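Local coordinates for protein benzoylformate Decarboxylase (Polynucleobacter necessarius, PDB 4K9Q) that binds thiamine diphosphate and magnesium ion, and probably uses the cofactor to decarboxylate benzoylformate to benzaldehyde and carbon dioxide, at residues A144-Q149 with R174-Q180; E189-R193 with G308-V312. All coordinates share one frame; numbering follows the deposited sequence.

Interaction 1 closes in the chain before interaction 2 opens. Their centres lie 25 Å apart, and their nearest atoms approach to about 5 Å without touching. Neither lies near the thiamine diphosphate or magnesium site; both are packing contacts that touch the second subunit. Interaction 1 joins the end of helix 135-147 to the linker leading to strand 180-181, whereas interaction 2 packs helix 184-196 on strand 309-312 of the central domain. They are related through the subunit interface: Thr175 OG1 of one chain is hydrogen-bonded to Asp309 OD1 of the second subunit, and Ser177 OG to its Val312 N. The linker of interaction 1 therefore lies on the strand of the partner's interaction 2.

Interaction 1: A144-Q149 with R174-Q180; sequences ATAMQQ and RTVSTRQ
Gln149 reaches along the linker and accepts the backbone N-H of Gln180 on its amide oxygen, with Gln180 N to Gln149 OE1 at 3.0 Å. The N-H...O angle of 167° makes the bond nearly straight, but the donor stands 50° above the carbonyl plane. This reach depends on a drawn-out chain whose CG is anti to the backbone N (chi1 -153°). At the other amide branch, water 4 accepts from Gln149 NE2 and donates to Thr178 O, while Asp314 OD1 also binds this NE2. With only a methyl group here, as in an alanine, the N-H of Gln180 is likely to be left without its acceptor, and both Asp314 and water 4 to lose the NE2 donor.

Thr178 lies against the helix end through its backbone and CB. Its CA makes a CH...O contact with Met147 O at 3.4 Å, and the Thr178 and Met147 side chains run side by side until CG2 meets CE at 4.2 Å.

Val176 supplies the apolar part. Its CG1 presses on Ala144 CB at 3.6 Å, and its CG2 lies 4.3 Å from Met147 CB. Gln148 crosses the valine at about a right angle, with OE1 3.7 Å from Val176 CB. That oxygen also accepts from water 1, which takes the N-H of Ser177, and bonds Thr302 of the second subunit. Water 2 adds a further bridge by donating to both Gln149 O and Gln180 OE1.

The contact thus fastens the last turn of helix 135-147, whose Thr145 and Ala146 touch strand 154-159, to the linker between strands 166-167 and 180-181. Arg179 leans on helix 315-323, and Val312 on strand 309-312 of the second subunit packs against Gln148 and Gln180.

Interaction 2: E189-R193 with G308-V312; sequences EFAQR and GDSLV
The central domain has a Rossmann-like parallel sheet of strand order 3-2-1-4-5-6, and here helix 184-196 packs on the strand that ends the sheet within this chain, 309-312. The two short segments run obliquely, closer to antiparallel than to parallel, with axes 10.8 Å apart at closest approach. Phe190 fills this interval. Leu311 CD2 sits over one face of its ring, 3.7 Å from the centroid, as a CH-pi contact. The opposing strand backbone is met by the ring's far end: Phe190 CZ comes within 3.3 Å of Asp309 O, and Ser310 C lies at the ring edge, 3.7 Å from the same CZ. Leu293 of strand 291-296 also touches the phenyl group.

One turn further along the helix, Arg193 forms a salt bridge with Asp309, with NH1 to OD2 at 2.9 Å and an N-H...O angle of 161°. Its chain bends at chi2 (-89°) and again at chi3, bringing the guanidinium edge to the carboxylate. The two flat groups stand 86° apart; NH1 meets OD2 on its anti side, tilted out of the carboxylate plane, while OD2 lies near the guanidinium plane. Water 5 bridges Arg193 NH2 and the same OD2.

The chemistry divides the carboxylate between two jobs. OD2 faces the helix, while OD1 bonds Thr175 OG1 of the second subunit. The arginine probably stabilises the charged form of Asp309 and softens repulsion from Glu189 OE2, 5.0 Å from Asp309 OD2; Glu189 also has its own salt bridge to Lys186.

Interaction 1: A144-Q149 with R174-Q180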
# COMPACT_ATOMS: atom_id res chain seq x y z
N ALA A 144 -10.44 0.36 20.38
CA ALA A 144 -11.31 -0.77 20.04
C ALA A 144 -10.60 -1.74 19.11
O ALA A 144 -10.64 -2.96 19.31
CB ALA A 144 -12.59 -0.29 19.40
N THR A 145 -9.93 -1.21 18.09
CA THR A 145 -9.24 -2.05 17.12
C THR A 145 -8.10 -2.82 17.78
O THR A 145 -7.91 -4.02 17.55
CB THR A 145 -8.70 -1.22 15.96
OG1 THR A 145 -9.79 -0.53 15.32
CG2 THR A 145 -7.99 -2.12 14.95
N ALA A 146 -7.34 -2.12 18.62
CA ALA A 146 -6.18 -2.72 19.27
C ALA A 146 -6.57 -3.82 20.26
O ALA A 146 -5.87 -4.83 20.38
CB ALA A 146 -5.35 -1.65 19.98
N MET A 147 -7.67 -3.62 20.98
CA MET A 147 -8.03 -4.47 22.11
C MET A 147 -8.84 -5.73 21.76
O MET A 147 -8.92 -6.66 22.57
CB MET A 147 -8.73 -3.65 23.18
CG MET A 147 -7.75 -2.74 23.93
SD MET A 147 -6.58 -3.67 24.94
CE MET A 147 -7.59 -4.00 26.39
N GLN A 148 -9.44 -5.74 20.57
CA GLN A 148 -10.12 -6.94 20.10
C GLN A 148 -9.13 -7.99 19.62
O GLN A 148 -8.09 -7.67 19.04
CB GLN A 148 -11.14 -6.59 19.01
CG GLN A 148 -12.20 -5.65 19.53
CD GLN A 148 -13.22 -5.25 18.49
OE1 GLN A 148 -14.42 -5.16 18.79
NE2 GLN A 148 -12.77 -5.01 17.26
N GLN A 149 -9.45 -9.25 19.88
CA GLN A 149 -8.56 -10.35 19.55
C GLN A 149 -8.50 -10.54 18.03
O GLN A 149 -9.52 -10.39 17.36
CB GLN A 149 -9.09 -11.61 20.22
CG GLN A 149 -8.07 -12.65 20.53
CD GLN A 149 -8.56 -13.61 21.59
OE1 GLN A 149 -9.52 -14.35 21.37
NE2 GLN A 149 -7.91 -13.59 22.76
N ARG A 174 -16.85 3.92 24.26
CA ARG A 174 -17.52 2.64 24.01
C ARG A 174 -16.72 1.55 24.72
O ARG A 174 -15.62 1.81 25.22
CB ARG A 174 -17.55 2.35 22.51
CG ARG A 174 -18.44 3.30 21.70
CD ARG A 174 -18.49 2.89 20.23
NE ARG A 174 -17.30 3.25 19.45
CZ ARG A 174 -16.47 2.37 18.90
NH1 ARG A 174 -15.45 2.80 18.16
NH2 ARG A 174 -16.65 1.07 19.07
N THR A 175 -17.27 0.34 24.78
CA THR A 175 -16.50 -0.82 25.22
C THR A 175 -16.56 -1.94 24.19
O THR A 175 -17.47 -1.99 23.36
CB THR A 175 -16.96 -1.36 26.60
OG1 THR A 175 -18.25 -1.97 26.47
CG2 THR A 175 -17.04 -0.24 27.63
N VAL A 176 -15.57 -2.83 24.25
CA VAL A 176 -15.48 -3.94 23.30
C VAL A 176 -15.11 -5.21 24.03
O VAL A 176 -14.69 -5.19 25.19
CB VAL A 176 -14.40 -3.67 22.21
CG1 VAL A 176 -14.75 -2.44 21.40
CG2 VAL A 176 -13.00 -3.52 22.85
N SER A 177 -15.27 -6.34 23.35
CA SER A 177 -14.79 -7.61 23.87
C SER A 177 -13.32 -7.72 23.52
O SER A 177 -12.86 -7.16 22.52
CB SER A 177 -15.56 -8.78 23.25
OG SER A 177 -15.40 -8.83 21.84
N THR A 178 -12.58 -8.46 24.34
CA THR A 178 -11.15 -8.65 24.11
C THR A 178 -10.81 -10.12 23.90
O THR A 178 -9.62 -10.48 23.82
CB THR A 178 -10.36 -8.14 25.31
OG1 THR A 178 -10.70 -8.91 26.47
CG2 THR A 178 -10.68 -6.66 25.55
N ARG A 179 -11.84 -10.95 23.81
CA ARG A 179 -11.68 -12.38 23.64
C ARG A 179 -12.79 -12.91 22.75
O ARG A 179 -13.92 -12.40 22.79
CB ARG A 179 -11.82 -13.13 24.98
CG ARG A 179 -10.82 -12.75 26.04
CD ARG A 179 -10.80 -13.81 27.14
NE ARG A 179 -12.09 -13.95 27.83
CZ ARG A 179 -12.27 -14.75 28.88
NH1 ARG A 179 -13.47 -14.84 29.46
NH2 ARG A 179 -11.25 -15.46 29.35
N GLN A 180 -12.47 -13.94 21.98
CA GLN A 180 -13.48 -14.73 21.29
C GLN A 180 -13.25 -16.20 21.57
O GLN A 180 -12.10 -16.65 21.67
CB GLN A 180 -13.43 -14.48 19.79
CG GLN A 180 -13.97 -13.15 19.38
CD GLN A 180 -14.36 -13.14 17.94
OE1 GLN A 180 -13.63 -12.62 17.10
NE2 GLN A 180 -15.51 -13.74 17.63
O HOH W 1 -16.34 -5.93 20.58
O HOH W 2 -12.22 -10.39 18.03
O HOH W 3 -12.64 -9.56 20.74
O HOH W 4 -6.84 -10.89 23.68

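Interaction 2: E189-R193 with G308-V312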
# COMPACT_ATOMS: atom_id res chain seq x y z
N GLU A 189 -15.28 -31.86 17.96
CA GLU A 189 -14.45 -32.59 17.01
C GLU A 189 -13.03 -32.81 17.56
O GLU A 189 -12.50 -33.92 17.51
CB GLU A 189 -14.38 -31.82 15.69
CG GLU A 189 -13.51 -32.49 14.63
CD GLU A 189 -13.22 -31.59 13.45
OE1 GLU A 189 -13.97 -30.60 13.25
OE2 GLU A 189 -12.24 -31.87 12.72
N PHE A 190 -12.43 -31.75 18.10
CA PHE A 190 -11.07 -31.86 18.62
C PHE A 190 -11.02 -32.80 19.83
O PHE A 190 -10.10 -33.61 19.96
CB PHE A 190 -10.51 -30.49 19.00
CG PHE A 190 -10.01 -29.68 17.82
CD1 PHE A 190 -10.54 -29.86 16.55
CD2 PHE A 190 -9.01 -28.73 18.00
CE1 PHE A 190 -10.08 -29.12 15.48
CE2 PHE A 190 -8.55 -27.99 16.92
CZ PHE A 190 -9.07 -28.19 15.67
N ALA A 191 -12.02 -32.69 20.71
CA ALA A 191 -12.08 -33.55 21.89
C ALA A 191 -12.19 -35.02 21.48
O ALA A 191 -11.55 -35.89 22.07
CB ALA A 191 -13.25 -33.16 22.78
N GLN A 192 -13.00 -35.29 20.46
CA GLN A 192 -13.14 -36.65 19.96
C GLN A 192 -11.80 -37.20 19.46
O GLN A 192 -11.45 -38.35 19.74
CB GLN A 192 -14.18 -36.71 18.84
CG GLN A 192 -15.61 -36.50 19.31
CD GLN A 192 -16.59 -36.34 18.15
OE1 GLN A 192 -16.21 -36.38 16.98
NE2 GLN A 192 -17.87 -36.16 18.49
N ARG A 193 -11.06 -36.39 18.71
CA ARG A 193 -9.75 -36.80 18.21
C ARG A 193 -8.83 -37.11 19.37
O ARG A 193 -8.13 -38.12 19.38
CB ARG A 193 -9.13 -35.71 17.32
CG ARG A 193 -9.88 -35.47 16.03
CD ARG A 193 -9.37 -36.36 14.92
NE ARG A 193 -7.98 -36.06 14.56
CZ ARG A 193 -7.62 -35.05 13.77
NH1 ARG A 193 -8.55 -34.25 13.26
NH2 ARG A 193 -6.34 -34.84 13.49
N GLY A 308 -2.27 -29.55 9.46
CA GLY A 308 -3.19 -29.79 10.56
C GLY A 308 -4.62 -29.29 10.40
O GLY A 308 -4.97 -28.63 9.42
N ASP A 309 -5.44 -29.66 11.38
CA ASP A 309 -6.80 -29.12 11.50
C ASP A 309 -6.79 -28.08 12.61
O ASP A 309 -6.35 -28.35 13.74
CB ASP A 309 -7.79 -30.24 11.83
CG ASP A 309 -7.75 -31.37 10.81
OD1 ASP A 309 -7.91 -31.09 9.60
OD2 ASP A 309 -7.52 -32.53 11.21
N SER A 310 -7.28 -26.89 12.30
CA SER A 310 -7.20 -25.78 13.24
C SER A 310 -8.56 -25.20 13.61
O SER A 310 -9.56 -25.42 12.92
CB SER A 310 -6.34 -24.66 12.64
OG SER A 310 -6.94 -24.16 11.45
N LEU A 311 -8.58 -24.48 14.72
CA LEU A 311 -9.69 -23.59 15.04
C LEU A 311 -9.15 -22.30 15.65
O LEU A 311 -8.05 -22.28 16.22
CB LEU A 311 -10.70 -24.27 15.98
CG LEU A 311 -10.27 -24.67 17.39
CD1 LEU A 311 -10.34 -23.47 18.34
CD2 LEU A 311 -11.16 -25.78 17.92
N VAL A 312 -9.91 -21.21 15.51
CA VAL A 312 -9.52 -19.94 16.11
C VAL A 312 -10.24 -19.76 17.44
O VAL A 312 -11.47 -19.87 17.52
CB VAL A 312 -9.83 -18.74 15.18
CG1 VAL A 312 -9.20 -17.46 15.72
CG2 VAL A 312 -9.34 -19.02 13.77
O HOH W 5 -5.20 -33.34 11.54